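Local coordinates for protein Two-component response regulator, LuxR family (Aurantimonas sp., PDB 3CZ5) that probably regulates transcription as a DNA-binding response regulator of a two-component system, represented here by its receiver domain and the helix that follows it, at residues 23-26 with 30-33; 103-108 with 131-136. All coordinates share one frame; numbering follows the deposited sequence.

Contact 1. Residues 23-26 with 30-33; sequences RLIE and GYAV
Ile25 and Tyr31 form the buried half of this contact, where the last turn of helix 15-25 meets the start of strand 31-37. The two side chains cross at about a right angle, with Ile25 CG2 4.1 Å from Tyr31 CD2. Tyr31 CB, at the root of the ring, lies 3.6 Å from Ile25 O. Val33 adds a second apolar touch, its CG2 being 4.3 Å from Ile25 CB. Leu115 and Ile119 of helix 114-122 pack on Ile25 from beyond the two segments.

The partly exposed side is polar and built on one residue, Glu26. Its CG lies anti to its own carbonyl carbon (chi1 -73°), and the chain runs on extended past Tyr31 O, which is 3.3 Å from Glu26 CG. There Glu26 OE2 accepts the backbone N-H of Val33, with 3.1 Å between OE2 and N and an N-H...O angle of 156°. The oxygen is met on its anti side, 16° out of the carboxylate plane.

Ala32 pairs by its backbone with Ala6 and Ile8, while Val33 N points to the outer edge of the sheet. The carboxylate thus supplies the acceptor that no further strand of this chain offers.

Contact 2. Residues 103-108 with 131-136; sequences SGYVTK and PDIAQE. With PO4 (phosphate ion), chain E.
Thr107 and Asp132 meet through matching first torsions: Thr107 OG1 (chi1 68°) and Asp132 CG (chi1 50°) each sit between their own backbone N and carbonyl carbon. The two side chains approach from opposite directions, one from strand 104-107 and the other from the first turn of helix 131-142. Thr107 OG1 comes 2.7 Å from Asp132 OD1 and 3.1 Å from Asp132 OD2, close to both oxygens of the carboxylate. The OD1 pair fits a hydrogen bond. Thr107 OG1 is also hydrogen-bonded to Ser110 OG, and Asp132 OD2 to both Ser110 OG and Ser130 OG.

Deeper in, Ile133 reaches toward the strand, crossing Tyr105 at about a right angle. Its CD1 lies at the ring edge, near the ring plane and closest to CD2 and CE2; the exact position of this methyl is doubtful, because it is modelled too close to Thr107. The axes of strand and helix approach to 8.0 Å at 113°, so the helix runs across the strand rather than along it. The ring of Tyr105 also packs on Phe93, Ala94, Ala97 and Phe98 of helix 91-99, and its OH is hydrogen-bonded to His88 O.

At the C-terminal end of the strand, Lys108 NZ forms a salt bridge with Asp58, the predicted phosphorylation site, and donates at 2.7 Å to O2 of a phosphate ion that Leu59 N, Thr60 N and Thr86 OG1 also hold; the ion probably came from the crystallisation liquor, and its place is consistent with the phosphoryl site of a receiver domain.

With hydroxyls around it and a place in the first turn of its helix, the carboxylate of Asp132 is probably favoured in its charged form.

In the fold
From the N terminus, strand 6-11 leads into helix 15-25, and contact 1 closes the three-residue turn from that helix into strand 31-37, completing the first beta-alpha-beta unit. The chain then adds strands 54-57 and 82-86 before contact 2 opens at strand 104-107. That contact closes a longer loop of 22 residues, through helix 114-122 and strand 128-129, onto helix 131-142. The two are in series, neither nested nor crossing, with centres 21 Å apart. They tie down different parts of one parallel sheet: contact 1 the edge strand 31-37, one of its two outermost; contact 2 strand 104-107 on the other side of the central strands, joined to the C-terminal helix.

Contact 1. Residues 23-26 with 30-33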
loop_
_atom_site.group_PDB
_atom_site.type_symbol
_atom_site.label_atom_id
_atom_site.label_comp_id
_atom_site.label_asym_id
_atom_site.label_seq_id
_atom_site.Cartn_x
_atom_site.Cartn_y
_atom_site.Cartn_z
ATOM N N ARG A 23 -11.896 8.969 -0.753
ATOM C CA ARG A 23 -12.180 10.387 -0.892
ATOM C C ARG A 23 -10.967 11.200 -0.505
ATOM O O ARG A 23 -10.769 12.293 -0.998
ATOM C CB ARG A 23 -13.447 10.771 -0.141
ATOM C CG ARG A 23 -14.618 9.885 -0.588
ATOM C CD ARG A 23 -15.876 10.009 0.301
ATOM N NE ARG A 23 -16.465 11.350 0.250
ATOM C CZ ARG A 23 -17.189 11.879 1.238
ATOM N NH1 ARG A 23 -17.433 11.155 2.349
ATOM N NH2 ARG A 23 -17.700 13.111 1.110
ATOM N N LEU A 24 -10.127 10.663 0.354
ATOM C CA LEU A 24 -8.917 11.391 0.685
ATOM C C LEU A 24 -7.979 11.354 -0.489
ATOM O O LEU A 24 -7.484 12.362 -0.913
ATOM C CB LEU A 24 -8.180 10.774 1.874
ATOM C CG LEU A 24 -7.177 11.690 2.558
ATOM C CD1 LEU A 24 -7.836 12.973 2.925
ATOM C CD2 LEU A 24 -6.672 11.039 3.776
ATOM N N ILE A 25 -7.747 10.176 -1.022
ATOM C CA ILE A 25 -6.837 10.077 -2.121
ATOM C C ILE A 25 -7.259 10.940 -3.293
ATOM O O ILE A 25 -6.390 11.454 -4.056
ATOM C CB ILE A 25 -6.715 8.655 -2.618
ATOM C CG1 ILE A 25 -6.365 7.729 -1.453
ATOM C CG2 ILE A 25 -5.575 8.556 -3.574
ATOM C CD1 ILE A 25 -5.729 6.472 -1.847
ATOM N N GLU A 26 -8.567 11.122 -3.462
ATOM C CA GLU A 26 -8.998 11.783 -4.688
ATOM C C GLU A 26 -9.047 13.275 -4.575
ATOM O O GLU A 26 -9.395 13.956 -5.518
ATOM C CB GLU A 26 -10.299 11.248 -5.209
ATOM C CG GLU A 26 -10.165 9.909 -5.818
ATOM C CD GLU A 26 -11.489 9.462 -6.351
ATOM O OE1 GLU A 26 -12.400 10.319 -6.244
ATOM O OE2 GLU A 26 -11.607 8.318 -6.902
ATOM N N GLY A 30 -6.029 14.552 -10.433
ATOM C CA GLY A 30 -5.298 13.522 -11.179
ATOM C C GLY A 30 -5.399 12.073 -10.646
ATOM O O GLY A 30 -5.362 11.124 -11.405
ATOM N N TYR A 31 -5.529 11.878 -9.349
ATOM C CA TYR A 31 -5.591 10.539 -8.807
ATOM C C TYR A 31 -6.992 9.838 -8.865
ATOM O O TYR A 31 -7.908 10.254 -8.193
ATOM C CB TYR A 31 -5.104 10.614 -7.360
ATOM C CG TYR A 31 -3.584 10.791 -7.253
ATOM C CD1 TYR A 31 -2.821 11.271 -8.347
ATOM C CD2 TYR A 31 -2.907 10.509 -6.058
ATOM C CE1 TYR A 31 -1.389 11.423 -8.235
ATOM C CE2 TYR A 31 -1.532 10.629 -5.955
ATOM C CZ TYR A 31 -0.764 11.107 -7.024
ATOM O OH TYR A 31 0.604 11.228 -6.843
ATOM N N ALA A 32 -7.164 8.746 -9.609
ATOM C CA ALA A 32 -8.470 8.112 -9.538
ATOM C C ALA A 32 -8.504 6.710 -8.952
ATOM O O ALA A 32 -7.799 5.805 -9.348
ATOM C CB ALA A 32 -9.194 8.176 -10.864
ATOM N N VAL A 33 -9.311 6.537 -7.942
ATOM C CA VAL A 33 -9.408 5.224 -7.378
ATOM C C VAL A 33 -10.340 4.444 -8.259
ATOM O O VAL A 33 -11.569 4.715 -8.290
ATOM C CB VAL A 33 -9.984 5.177 -5.952
ATOM C CG1 VAL A 33 -9.914 3.768 -5.496
ATOM C CG2 VAL A 33 -9.180 6.041 -5.012
#

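Contact 2. Residues 103-108 with 131-136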
loop_
_atom_site.group_PDB
_atom_site.type_symbol
_atom_site.label_atom_id
_atom_site.label_comp_id
_atom_site.label_asym_id
_atom_site.label_seq_id
_atom_site.Cartn_x
_atom_site.Cartn_y
_atom_site.Cartn_z
ATOM N N SER A 103 6.499 -1.439 -2.367
ATOM C CA SER A 103 7.365 -0.307 -2.531
ATOM C C SER A 103 7.118 0.735 -1.481
ATOM O O SER A 103 7.690 1.773 -1.489
ATOM C CB SER A 103 7.174 0.312 -3.888
ATOM O OG SER A 103 6.571 -0.590 -4.739
ATOM N N GLY A 104 6.240 0.455 -0.564
ATOM C CA GLY A 104 5.918 1.495 0.432
ATOM C C GLY A 104 5.285 0.858 1.663
ATOM O O GLY A 104 4.599 -0.139 1.567
ATOM N N TYR A 105 5.505 1.380 2.856
ATOM C CA TYR A 105 4.780 0.781 3.982
ATOM C C TYR A 105 4.459 1.947 4.841
ATOM O O TYR A 105 5.383 2.589 5.371
ATOM C CB TYR A 105 5.661 -0.173 4.715
ATOM C CG TYR A 105 4.997 -0.898 5.788
ATOM C CD1 TYR A 105 4.701 -2.240 5.679
ATOM C CD2 TYR A 105 4.636 -0.252 6.921
ATOM C CE1 TYR A 105 4.074 -2.912 6.698
ATOM C CE2 TYR A 105 4.001 -0.917 7.962
ATOM C CZ TYR A 105 3.729 -2.242 7.853
ATOM O OH TYR A 105 3.111 -2.860 8.941
ATOM N N VAL A 106 3.156 2.274 4.924
ATOM C CA VAL A 106 2.713 3.502 5.606
ATOM C C VAL A 106 1.754 3.178 6.747
ATOM O O VAL A 106 1.019 2.216 6.629
ATOM C CB VAL A 106 2.044 4.401 4.631
ATOM C CG1 VAL A 106 1.081 5.265 5.331
ATOM C CG2 VAL A 106 3.120 5.249 3.900
ATOM N N THR A 107 1.779 3.899 7.868
ATOM C CA THR A 107 0.884 3.540 8.960
ATOM C C THR A 107 -0.357 4.442 9.062
ATOM O O THR A 107 -0.316 5.630 8.857
ATOM C CB THR A 107 1.543 3.470 10.325
ATOM O OG1 THR A 107 1.955 4.782 10.756
ATOM C CG2 THR A 107 2.677 2.536 10.250
ATOM N N LYS A 108 -1.476 3.822 9.386
ATOM C CA LYS A 108 -2.749 4.465 9.367
ATOM C C LYS A 108 -2.929 5.513 10.462
ATOM O O LYS A 108 -3.823 6.338 10.357
ATOM C CB LYS A 108 -3.839 3.423 9.459
ATOM C CG LYS A 108 -4.147 2.828 8.120
ATOM C CD LYS A 108 -5.282 1.818 8.143
ATOM C CE LYS A 108 -5.712 1.623 6.730
ATOM N NZ LYS A 108 -6.099 0.256 6.565
ATOM N N PRO A 131 7.341 8.254 8.777
ATOM C CA PRO A 131 8.267 8.566 9.841
ATOM C C PRO A 131 8.317 7.498 10.906
ATOM O O PRO A 131 9.377 7.017 11.279
ATOM C CB PRO A 131 7.663 9.809 10.444
ATOM C CG PRO A 131 6.472 10.103 9.704
ATOM C CD PRO A 131 6.615 9.472 8.398
ATOM N N ASP A 132 7.175 7.132 11.430
ATOM C CA ASP A 132 7.213 6.236 12.572
ATOM C C ASP A 132 7.899 4.931 12.226
ATOM O O ASP A 132 8.644 4.374 13.032
ATOM C CB ASP A 132 5.817 6.005 13.092
ATOM C CG ASP A 132 4.859 5.620 11.998
ATOM O OD1 ASP A 132 4.271 4.591 12.216
ATOM O OD2 ASP A 132 4.610 6.295 10.962
ATOM N N ILE A 133 7.749 4.454 11.009
ATOM C CA ILE A 133 8.397 3.194 10.669
ATOM C C ILE A 133 9.861 3.350 10.273
ATOM O O ILE A 133 10.717 2.511 10.626
ATOM C CB ILE A 133 7.618 2.475 9.587
ATOM C CG1 ILE A 133 6.617 1.515 10.239
ATOM C CG2 ILE A 133 8.550 1.760 8.616
ATOM C CD1 ILE A 133 5.357 1.603 9.507
ATOM N N ALA A 134 10.151 4.433 9.566
ATOM C CA ALA A 134 11.541 4.787 9.278
ATOM C C ALA A 134 12.313 4.832 10.573
ATOM O O ALA A 134 13.433 4.342 10.671
ATOM C CB ALA A 134 11.607 6.117 8.625
ATOM N N GLN A 135 11.708 5.471 11.568
ATOM C CA GLN A 135 12.318 5.613 12.876
ATOM C C GLN A 135 12.566 4.218 13.439
ATOM O O GLN A 135 13.685 3.969 13.920
ATOM C CB GLN A 135 11.398 6.387 13.800
ATOM C CG GLN A 135 12.089 6.840 15.036
ATOM C CD GLN A 135 13.136 7.916 14.746
ATOM O OE1 GLN A 135 13.219 8.453 13.635
ATOM N NE2 GLN A 135 13.937 8.237 15.758
ATOM N N GLU A 136 11.556 3.312 13.345
ATOM C CA GLU A 136 11.699 2.009 13.987
ATOM C C GLU A 136 12.754 1.152 13.313
ATOM O O GLU A 136 13.568 0.493 13.967
ATOM C CB GLU A 136 10.409 1.261 14.077
ATOM C CG GLU A 136 9.233 2.133 14.280
ATOM C CD GLU A 136 8.018 1.294 14.599
ATOM O OE1 GLU A 136 8.156 0.386 15.463
ATOM O OE2 GLU A 136 6.951 1.516 13.982
HETATM P P PO4 E . -4.889 -3.165 8.620
HETATM O O1 PO4 E . -4.754 -3.269 10.099
HETATM O O2 PO4 E . -5.348 -1.830 8.076
HETATM O O3 PO4 E . -3.616 -3.587 7.943
HETATM O O4 PO4 E . -5.887 -4.287 8.503
#